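Local coordinates for protein putative methylase (Clostridium difficile, PDB 3LDU) that probably binds RNA through its THUMP domain and methylates guanine in ribosomal RNA, and binds GTP in its methyltransferase domain, at residues A[65-69]-A[81-86]; A[74-78]-A[113-117]; A[96-101]-A[144-148]. All blocks are in the same frame, centred on the assembly; numbering follows the deposited sequence.

Contact 1. Residues A[65-69]-A[81-86]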
loop_
_atom_site.group_PDB
_atom_site.type_symbol
_atom_site.label_atom_id
_atom_site.label_comp_id
_atom_site.label_asym_id
_atom_site.label_seq_id
_atom_site.Cartn_x
_atom_site.Cartn_y
_atom_site.Cartn_z
ATOM N N LYS A 65 -5.231 14.988 8.597
ATOM C CA LYS A 65 -6.387 15.768 8.172
ATOM C C LYS A 65 -6.410 17.100 8.910
ATOM O O LYS A 65 -6.303 17.134 10.141
ATOM C CB LYS A 65 -7.674 15.024 8.459
ATOM C CG LYS A 65 -8.890 15.632 7.786
ATOM C CD LYS A 65 -10.128 14.815 8.103
ATOM C CE LYS A 65 -11.374 15.434 7.495
ATOM N NZ LYS A 65 -12.567 14.579 7.733
ATOM N N ILE A 66 -6.538 18.187 8.154
ATOM C CA ILE A 66 -6.590 19.537 8.742
ATOM C C ILE A 66 -8.013 20.077 8.795
ATOM O O ILE A 66 -8.450 20.650 9.803
ATOM C CB ILE A 66 -5.705 20.534 7.940
ATOM C CG1 ILE A 66 -4.271 20.020 7.847
ATOM C CG2 ILE A 66 -5.718 21.922 8.603
ATOM C CD1 ILE A 66 -3.611 19.809 9.197
ATOM N N ALA A 67 -8.742 19.920 7.704
ATOM C CA ALA A 67 -10.057 20.549 7.612
ATOM C C ALA A 67 -10.914 19.863 6.569
ATOM O O ALA A 67 -10.401 19.274 5.622
ATOM C CB ALA A 67 -9.907 22.016 7.268
ATOM N N GLU A 68 -12.226 19.951 6.752
ATOM C CA GLU A 68 -13.166 19.519 5.729
ATOM C C GLU A 68 -14.325 20.504 5.710
ATOM O O GLU A 68 -14.851 20.878 6.759
ATOM C CB GLU A 68 -13.650 18.087 5.990
ATOM C CG GLU A 68 -14.744 17.626 5.042
ATOM C CD GLU A 68 -15.060 16.145 5.186
ATOM O OE1 GLU A 68 -15.708 15.584 4.276
ATOM O OE2 GLU A 68 -14.656 15.543 6.205
ATOM N N PHE A 69 -14.692 20.959 4.518
ATOM C CA PHE A 69 -15.768 21.930 4.369
ATOM C C PHE A 69 -16.288 21.892 2.946
ATOM O O PHE A 69 -15.631 21.373 2.050
ATOM C CB PHE A 69 -15.277 23.343 4.699
ATOM C CG PHE A 69 -14.020 23.745 3.955
ATOM C CD1 PHE A 69 -14.081 24.173 2.635
ATOM C CD2 PHE A 69 -12.781 23.703 4.580
ATOM C CE1 PHE A 69 -12.919 24.546 1.946
ATOM C CE2 PHE A 69 -11.625 24.076 3.905
ATOM C CZ PHE A 69 -11.694 24.497 2.587
ATOM N N THR A 81 -10.341 28.262 3.546
ATOM C CA THR A 81 -8.977 27.811 3.751
ATOM C C THR A 81 -8.222 28.839 4.591
ATOM O O THR A 81 -7.449 28.486 5.489
ATOM C CB THR A 81 -8.258 27.623 2.409
ATOM O OG1 THR A 81 -8.959 26.645 1.626
ATOM C CG2 THR A 81 -6.812 27.161 2.640
ATOM N N LYS A 82 -8.463 30.112 4.290
ATOM C CA LYS A 82 -7.786 31.204 4.975
ATOM C C LYS A 82 -8.130 31.262 6.465
ATOM O O LYS A 82 -7.275 31.602 7.290
ATOM C CB LYS A 82 -8.117 32.545 4.308
ATOM C CG LYS A 82 -7.411 33.729 4.973
ATOM C CD LYS A 82 -7.669 35.037 4.249
ATOM C CE LYS A 82 -7.070 36.203 5.041
ATOM N NZ LYS A 82 -7.297 37.518 4.388
ATOM N N ARG A 83 -9.371 30.923 6.812
ATOM C CA ARG A 83 -9.817 31.018 8.202
ATOM C C ARG A 83 -9.218 29.942 9.102
ATOM O O ARG A 83 -9.255 30.063 10.320
ATOM C CB ARG A 83 -11.347 31.020 8.308
ATOM C CG ARG A 83 -12.054 29.860 7.607
ATOM C CD ARG A 83 -11.961 28.535 8.369
ATOM N NE ARG A 83 -12.789 27.497 7.751
ATOM C CZ ARG A 83 -12.765 26.210 8.085
ATOM N NH1 ARG A 83 -11.946 25.780 9.035
ATOM N NH2 ARG A 83 -13.563 25.348 7.468
ATOM N N ILE A 84 -8.684 28.881 8.506
ATOM C CA ILE A 84 -7.979 27.860 9.271
ATOM C C ILE A 84 -6.765 28.509 9.928
ATOM O O ILE A 84 -6.139 29.384 9.332
ATOM C CB ILE A 84 -7.519 26.718 8.352
ATOM C CG1 ILE A 84 -8.735 26.014 7.750
ATOM C CG2 ILE A 84 -6.613 25.729 9.101
ATOM C CD1 ILE A 84 -8.380 25.090 6.612
ATOM N N ASN A 85 -6.442 28.105 11.156
ATOM C CA ASN A 85 -5.266 28.639 11.828
ATOM C C ASN A 85 -4.038 27.866 11.389
ATOM O O ASN A 85 -3.617 26.916 12.052
ATOM C CB ASN A 85 -5.410 28.588 13.351
ATOM C CG ASN A 85 -4.227 29.230 14.073
ATOM O OD1 ASN A 85 -4.036 29.036 15.274
ATOM N ND2 ASN A 85 -3.432 30.001 13.340
ATOM N N TRP A 86 -3.473 28.264 10.254
ATOM C CA TRP A 86 -2.379 27.503 9.671
ATOM C C TRP A 86 -1.093 27.510 10.495
ATOM O O TRP A 86 -0.311 26.564 10.420
ATOM C CB TRP A 86 -2.135 27.921 8.218
ATOM C CG TRP A 86 -3.155 27.311 7.313
ATOM C CD1 TRP A 86 -4.257 27.920 6.769
ATOM C CD2 TRP A 86 -3.198 25.945 6.883
ATOM N NE1 TRP A 86 -4.970 27.010 6.011
ATOM C CE2 TRP A 86 -4.340 25.797 6.073
ATOM C CE3 TRP A 86 -2.375 24.839 7.108
ATOM C CZ2 TRP A 86 -4.673 24.582 5.473
ATOM C CZ3 TRP A 86 -2.713 23.628 6.503
ATOM C CH2 TRP A 86 -3.854 23.513 5.708
#
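Ile-66 meets the loop that follows helix 74-82 with its CG2 branch, which touches two partners at once. CG2 lies 3.8 Å from CH2 of the Trp-86 indole and 3.9 Å from CG2 of Ile-84. With CG2 anti to the backbone N and CG1 beside it (chi1 -56°), both branches can reach the indole. The approach to its six-membered ring is an off-centre CH-pi contact, CG2 lying 4.2 Å from the centroid. Ile-84 CG2 lies over one face of the same indole, toward its rim, and the ring N-H is tied down: NE1 donates to Thr-81 O at 2.9 Å, close to the ring plane. Thr-81 O also accepts from Ile-84 N, and the two donors come from opposite faces of the carbonyl plane, so two bonds hold this carbonyl where helix gives way to loop.

Next along the strand, Ala-67 CB presses on Ile-84 CD1 at 3.5 Å, tight for two carbons. Ile-66 and Ala-67 both face Ile-156 of strand 153-159 and form a classic beta bulge, through which these consecutive residues both direct their side chains to the helical layer. The contact thus joins a central strand of the seven-stranded mixed sheet to the loop at the end of helix 74-82, with helix 111-129 also touching Thr-81 and Trp-86.

Glu-68 points the other way and pairs with Lys-65. Phe-69 returns to the contact, its ring meeting Thr-81, Ile-84 and Arg-83. OG1 of Thr-81, which is hydrogen-bonded to Leu-77 O, lies at the ring edge, 3.6 Å from Phe-69 CZ, and Ile-84 CD1 is also at the edge. The Arg-83 chain bends at chi2 (76°) and brings NH2 obliquely to 3.4 Å from Phe-69 CD2, the guanidinium and ring planes 63° apart.

Contact 2. Residues A[74-78]-A[113-117]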
loop_
_atom_site.group_PDB
_atom_site.type_symbol
_atom_site.label_atom_id
_atom_site.label_comp_id
_atom_site.label_asym_id
_atom_site.label_seq_id
_atom_site.Cartn_x
_atom_site.Cartn_y
_atom_site.Cartn_z
ATOM N N PHE A 74 -14.507 29.447 -5.979
ATOM C CA PHE A 74 -13.150 29.735 -5.548
ATOM C C PHE A 74 -13.114 30.732 -4.382
ATOM O O PHE A 74 -12.277 30.623 -3.493
ATOM C CB PHE A 74 -12.273 30.147 -6.730
ATOM C CG PHE A 74 -11.986 29.005 -7.686
ATOM C CD1 PHE A 74 -11.114 27.992 -7.327
ATOM C CD2 PHE A 74 -12.618 28.934 -8.916
ATOM C CE1 PHE A 74 -10.861 26.936 -8.184
ATOM C CE2 PHE A 74 -12.369 27.880 -9.784
ATOM C CZ PHE A 74 -11.488 26.885 -9.416
ATOM N N ASP A 75 -14.048 31.680 -4.358
ATOM C CA ASP A 75 -14.157 32.580 -3.209
ATOM C C ASP A 75 -14.428 31.790 -1.916
ATOM O O ASP A 75 -13.812 32.041 -0.879
ATOM C CB ASP A 75 -15.244 33.636 -3.442
ATOM C CG ASP A 75 -14.885 34.612 -4.555
ATOM O OD1 ASP A 75 -13.682 34.900 -4.737
ATOM O OD2 ASP A 75 -15.806 35.101 -5.245
ATOM N N GLU A 76 -15.338 30.828 -1.980
ATOM C CA GLU A 76 -15.657 30.019 -0.811
ATOM C C GLU A 76 -14.457 29.150 -0.395
ATOM O O GLU A 76 -14.163 29.018 0.790
ATOM C CB GLU A 76 -16.905 29.166 -1.065
ATOM C CG GLU A 76 -17.454 28.491 0.181
ATOM C CD GLU A 76 -18.773 27.762 -0.056
ATOM O OE1 GLU A 76 -19.450 27.434 0.950
ATOM O OE2 GLU A 76 -19.134 27.513 -1.233
ATOM N N LEU A 77 -13.780 28.555 -1.377
ATOM C CA LEU A 77 -12.561 27.778 -1.114
ATOM C C LEU A 77 -11.503 28.652 -0.415
ATOM O O LEU A 77 -10.906 28.250 0.585
ATOM C CB LEU A 77 -11.999 27.204 -2.424
ATOM C CG LEU A 77 -10.620 26.525 -2.358
ATOM C CD1 LEU A 77 -10.702 25.288 -1.481
ATOM C CD2 LEU A 77 -10.115 26.134 -3.748
ATOM N N PHE A 78 -11.285 29.849 -0.947
ATOM C CA PHE A 78 -10.335 30.790 -0.347
ATOM C C PHE A 78 -10.710 31.182 1.085
ATOM O O PHE A 78 -9.906 31.053 2.005
ATOM C CB PHE A 78 -10.188 32.053 -1.203
ATOM C CG PHE A 78 -9.246 33.062 -0.616
ATOM C CD1 PHE A 78 -7.878 32.881 -0.707
ATOM C CD2 PHE A 78 -9.731 34.176 0.048
ATOM C CE1 PHE A 78 -7.001 33.801 -0.156
ATOM C CE2 PHE A 78 -8.862 35.106 0.605
ATOM C CZ PHE A 78 -7.493 34.923 0.498
ATOM N N ASP A 113 -5.978 25.481 -10.393
ATOM C CA ASP A 113 -6.557 26.680 -9.789
ATOM C C ASP A 113 -6.899 26.464 -8.319
ATOM O O ASP A 113 -6.747 27.381 -7.489
ATOM C CB ASP A 113 -7.775 27.158 -10.574
ATOM C CG ASP A 113 -7.400 27.657 -11.953
ATOM O OD1 ASP A 113 -6.475 28.497 -12.047
ATOM O OD2 ASP A 113 -8.006 27.194 -12.942
ATOM N N VAL A 114 -7.341 25.250 -7.996
ATOM C CA VAL A 114 -7.573 24.867 -6.606
ATOM C C VAL A 114 -6.259 25.013 -5.828
ATOM O O VAL A 114 -6.231 25.567 -4.721
ATOM C CB VAL A 114 -8.100 23.423 -6.495
ATOM C CG1 VAL A 114 -7.980 22.889 -5.069
ATOM C CG2 VAL A 114 -9.540 23.332 -6.996
ATOM N N GLN A 115 -5.172 24.529 -6.419
ATOM C CA GLN A 115 -3.859 24.591 -5.784
ATOM C C GLN A 115 -3.433 26.034 -5.540
ATOM O O GLN A 115 -2.940 26.353 -4.460
ATOM C CB GLN A 115 -2.788 23.893 -6.624
ATOM C CG GLN A 115 -2.917 22.369 -6.704
ATOM C CD GLN A 115 -1.884 21.799 -7.672
ATOM O OE1 GLN A 115 -2.054 21.882 -8.885
ATOM N NE2 GLN A 115 -0.786 21.264 -7.139
ATOM N N ALA A 116 -3.610 26.891 -6.545
ATOM C CA ALA A 116 -3.184 28.286 -6.430
ATOM C C ALA A 116 -3.982 29.016 -5.361
ATOM O O ALA A 116 -3.415 29.775 -4.593
ATOM C CB ALA A 116 -3.321 29.017 -7.760
ATOM N N ILE A 117 -5.294 28.802 -5.336
ATOM C CA ILE A 117 -6.158 29.490 -4.381
ATOM C C ILE A 117 -5.846 29.050 -2.947
ATOM O O ILE A 117 -5.788 29.877 -2.032
ATOM C CB ILE A 117 -7.658 29.284 -4.708
ATOM C CG1 ILE A 117 -8.049 30.068 -5.968
ATOM C CG2 ILE A 117 -8.539 29.696 -3.523
ATOM C CD1 ILE A 117 -8.227 31.572 -5.737
#
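Ile-117 fits among three residues of helix 74-78, its two branches dividing the partners. Its CG2 lies 3.7 Å from Phe-78 CB and 3.9 Å from Leu-77 CD2, while CG1 crosses the Phe-74 side chain at about a right angle, 3.9 Å from Phe-74 CD1. The division follows from chi1 of -71°, which sets CG2 anti to the backbone N and CG1 beside it. One turn earlier, Val-114 continues the apolar seam: its CG2 approaches Phe-74 CE1 at 4.0 Å and its CG1 faces Leu-77 CD2. The far end of the Phe-74 ring rests on Asp-113, where Phe-74 CZ is 3.9 Å from Asp-113 CB, and the carboxylate stands nearly perpendicular to the ring.

Asp-113 OD2 is hydrogen-bonded to Ser-110 OG, which holds the carboxylate near the start of its helix. Leu-108 touches Phe-74, Leu-77 and Val-114, adding to the apolar surroundings of all three, and the Phe-78 ring forms a cation-pi contact with Lys-120.

No hydrogen bond links the two segments, whose axes approach to 10.1 Å and cross at -41°. This is apolar helix-helix packing within the THUMP domain. Helix 111-129 is also held to the sheet, with Val-114 touching Val-147 and Ile-149 of strand 145-150 and Ala-101 of strand 98-104, while helix 74-82 packs alongside it.

Contact 3. Residues A[96-101]-A[144-148]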
loop_
_atom_site.group_PDB
_atom_site.type_symbol
_atom_site.label_atom_id
_atom_site.label_comp_id
_atom_site.label_asym_id
_atom_site.label_seq_id
_atom_site.Cartn_x
_atom_site.Cartn_y
_atom_site.Cartn_z
ATOM N N PHE A 96 5.565 24.973 2.428
ATOM C CA PHE A 96 4.229 24.389 2.307
ATOM C C PHE A 96 3.770 24.344 0.853
ATOM O O PHE A 96 2.812 25.026 0.460
ATOM C CB PHE A 96 3.202 25.108 3.209
ATOM C CG PHE A 96 3.153 26.610 3.032
ATOM C CD1 PHE A 96 2.145 27.205 2.286
ATOM C CD2 PHE A 96 4.102 27.428 3.632
ATOM C CE1 PHE A 96 2.091 28.590 2.138
ATOM C CE2 PHE A 96 4.052 28.817 3.490
ATOM C CZ PHE A 96 3.055 29.397 2.741
ATOM N N PRO A 97 4.451 23.524 0.044
ATOM C CA PRO A 97 4.045 23.424 -1.354
ATOM C C PRO A 97 2.682 22.733 -1.407
ATOM O O PRO A 97 2.425 21.862 -0.579
ATOM C CB PRO A 97 5.130 22.533 -1.966
ATOM C CG PRO A 97 5.590 21.662 -0.832
ATOM C CD PRO A 97 5.493 22.545 0.405
ATOM N N ILE A 98 1.819 23.140 -2.330
ATOM C CA ILE A 98 0.540 22.453 -2.513
ATOM C C ILE A 98 0.830 21.348 -3.519
ATOM O O ILE A 98 0.838 21.563 -4.728
ATOM C CB ILE A 98 -0.565 23.404 -3.009
ATOM C CG1 ILE A 98 -0.483 24.751 -2.272
ATOM C CG2 ILE A 98 -1.934 22.780 -2.806
ATOM C CD1 ILE A 98 -0.594 24.627 -0.740
ATOM N N SER A 99 1.126 20.169 -2.998
ATOM C CA SER A 99 1.768 19.151 -3.810
ATOM C C SER A 99 0.806 18.503 -4.778
ATOM O O SER A 99 1.217 18.007 -5.828
ATOM C CB SER A 99 2.426 18.099 -2.916
ATOM O OG SER A 99 3.463 18.697 -2.152
ATOM N N LYS A 100 -0.478 18.522 -4.442
ATOM C CA LYS A 100 -1.452 17.770 -5.231
ATOM C C LYS A 100 -2.876 18.216 -4.936
ATOM O O LYS A 100 -3.214 18.504 -3.777
ATOM C CB LYS A 100 -1.326 16.283 -4.914
ATOM C CG LYS A 100 -2.326 15.402 -5.635
ATOM C CD LYS A 100 -2.174 13.960 -5.183
ATOM C CE LYS A 100 -2.969 12.997 -6.050
ATOM N NZ LYS A 100 -2.904 11.613 -5.497
ATOM N N ALA A 101 -3.704 18.286 -5.979
ATOM C CA ALA A 101 -5.139 18.481 -5.777
ATOM C C ALA A 101 -5.903 17.509 -6.647
ATOM O O ALA A 101 -5.543 17.288 -7.807
ATOM C CB ALA A 101 -5.552 19.909 -6.102
ATOM N N PRO A 144 3.917 19.077 2.906
ATOM C CA PRO A 144 3.244 19.081 1.606
ATOM C C PRO A 144 1.740 19.072 1.802
ATOM O O PRO A 144 1.219 18.217 2.512
ATOM C CB PRO A 144 3.716 17.769 0.949
ATOM C CG PRO A 144 4.916 17.309 1.795
ATOM C CD PRO A 144 4.592 17.798 3.179
ATOM N N ILE A 145 1.051 20.018 1.181
ATOM C CA ILE A 145 -0.385 20.159 1.376
ATOM C C ILE A 145 -1.132 19.423 0.266
ATOM O O ILE A 145 -0.817 19.584 -0.917
ATOM C CB ILE A 145 -0.789 21.648 1.385
ATOM C CG1 ILE A 145 0.090 22.445 2.366
ATOM C CG2 ILE A 145 -2.269 21.809 1.719
ATOM C CD1 ILE A 145 -0.053 22.040 3.840
ATOM N N PHE A 146 -2.107 18.606 0.657
ATOM C CA PHE A 146 -2.917 17.858 -0.303
ATOM C C PHE A 146 -4.371 18.321 -0.212
ATOM O O PHE A 146 -4.908 18.471 0.891
ATOM C CB PHE A 146 -2.839 16.359 -0.001
ATOM C CG PHE A 146 -1.625 15.662 -0.586
ATOM C CD1 PHE A 146 -0.331 16.117 -0.328
ATOM C CD2 PHE A 146 -1.782 14.531 -1.377
ATOM C CE1 PHE A 146 0.775 15.453 -0.861
ATOM C CE2 PHE A 146 -0.676 13.871 -1.906
ATOM C CZ PHE A 146 0.597 14.333 -1.646
ATOM N N VAL A 147 -5.014 18.535 -1.360
ATOM C CA VAL A 147 -6.412 18.963 -1.383
ATOM C C VAL A 147 -7.217 17.935 -2.169
ATOM O O VAL A 147 -6.802 17.529 -3.256
ATOM C CB VAL A 147 -6.586 20.341 -2.055
ATOM C CG1 VAL A 147 -8.037 20.810 -1.964
ATOM C CG2 VAL A 147 -5.665 21.369 -1.416
ATOM N N PHE A 148 -8.345 17.511 -1.603
ATOM C CA PHE A 148 -9.190 16.496 -2.229
ATOM C C PHE A 148 -10.625 17.013 -2.207
ATOM O O PHE A 148 -11.151 17.339 -1.145
ATOM C CB PHE A 148 -9.086 15.186 -1.439
ATOM C CG PHE A 148 -9.959 14.082 -1.959
ATOM C CD1 PHE A 148 -9.543 13.302 -3.029
ATOM C CD2 PHE A 148 -11.180 13.804 -1.358
ATOM C CE1 PHE A 148 -10.342 12.278 -3.509
ATOM C CE2 PHE A 148 -11.978 12.770 -1.835
ATOM C CZ PHE A 148 -11.560 12.018 -2.912
#
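Ile-145 N donates to Pro-97 O at 2.9 Å in an almost perfectly straight bond, with the N-H to acceptor angle at 179°. The carbonyl of the same residue turns to the same strand: Ile-145 O accepts from Ser-99 N, also at 2.9 Å but more bent, at 137°; this donor lies in the carbonyl plane. Ile-145 is therefore bracketed by the residues before and after Ile-98, as expected of parallel strands. The register then slips by one: Ile-98 pairs with Ile-145, but Lys-100 pairs with Phe-146, so that Ser-99 is the extra residue of a beta bulge. Regular pairing resumes with Val-147 N to Lys-100 O at 3.0 Å.

Ser-99 turns toward the partner strand. Ser-99 OG lies 3.2 Å from Pro-144 CB, and Ser-99 CB is 3.7 Å from Phe-146 CE1. Lys-100 CB stands over one face of the same phenyl ring, toward its rim, in a CH-pi contact 4.1 Å from the centroid. CG anti to the backbone N (chi1 178°) starts an extended chain that carries Lys-100 CD to 3.6 Å from Phe-146 CE2 and NZ beyond the ring. His-63 meets the Phe-146 ring edge-to-face.

The opposite side of the sheet is aliphatic. Ile-98 CD1 reaches across to Ile-145 CB at 3.7 Å, and Ala-101 lies next to Val-147. This face is turned to helix 111-129, where Gln-115 touches Ala-101 and Gln-115 NE2 donates to Ile-98 O. Strand 98-104 is the outermost strand of the mixed sheet at this end; strand 145-150 lies between it and antiparallel strand 153-159, with helix 111-129 packed on the face that carries Ile-98, Ala-101, Ile-145 and Val-147.

The three contacts lie 12 to 13 Å apart, centre to centre, and share one alpha/beta layer arrangement well away from the GTP pocket. Contacts 1 and 3 reach the same seven-stranded sheet, whereas contact 2 joins two helices packed against it and shares helix 74-82 with contact 1. Along the chain contact 2 alternates with each of the others, while contact 1 closes before contact 3 opens. Neighbouring side chains join them into one core: Phe-69 touches Leu-77, Trp-86 touches Ile-145, and helix 111-129 ties contact 2 to contact 3. Because strand 63-70 also pairs with strand 7-12, the sheet runs continuously from the N-terminal ferredoxin-like region into the THUMP domain, probably holding the two as one body.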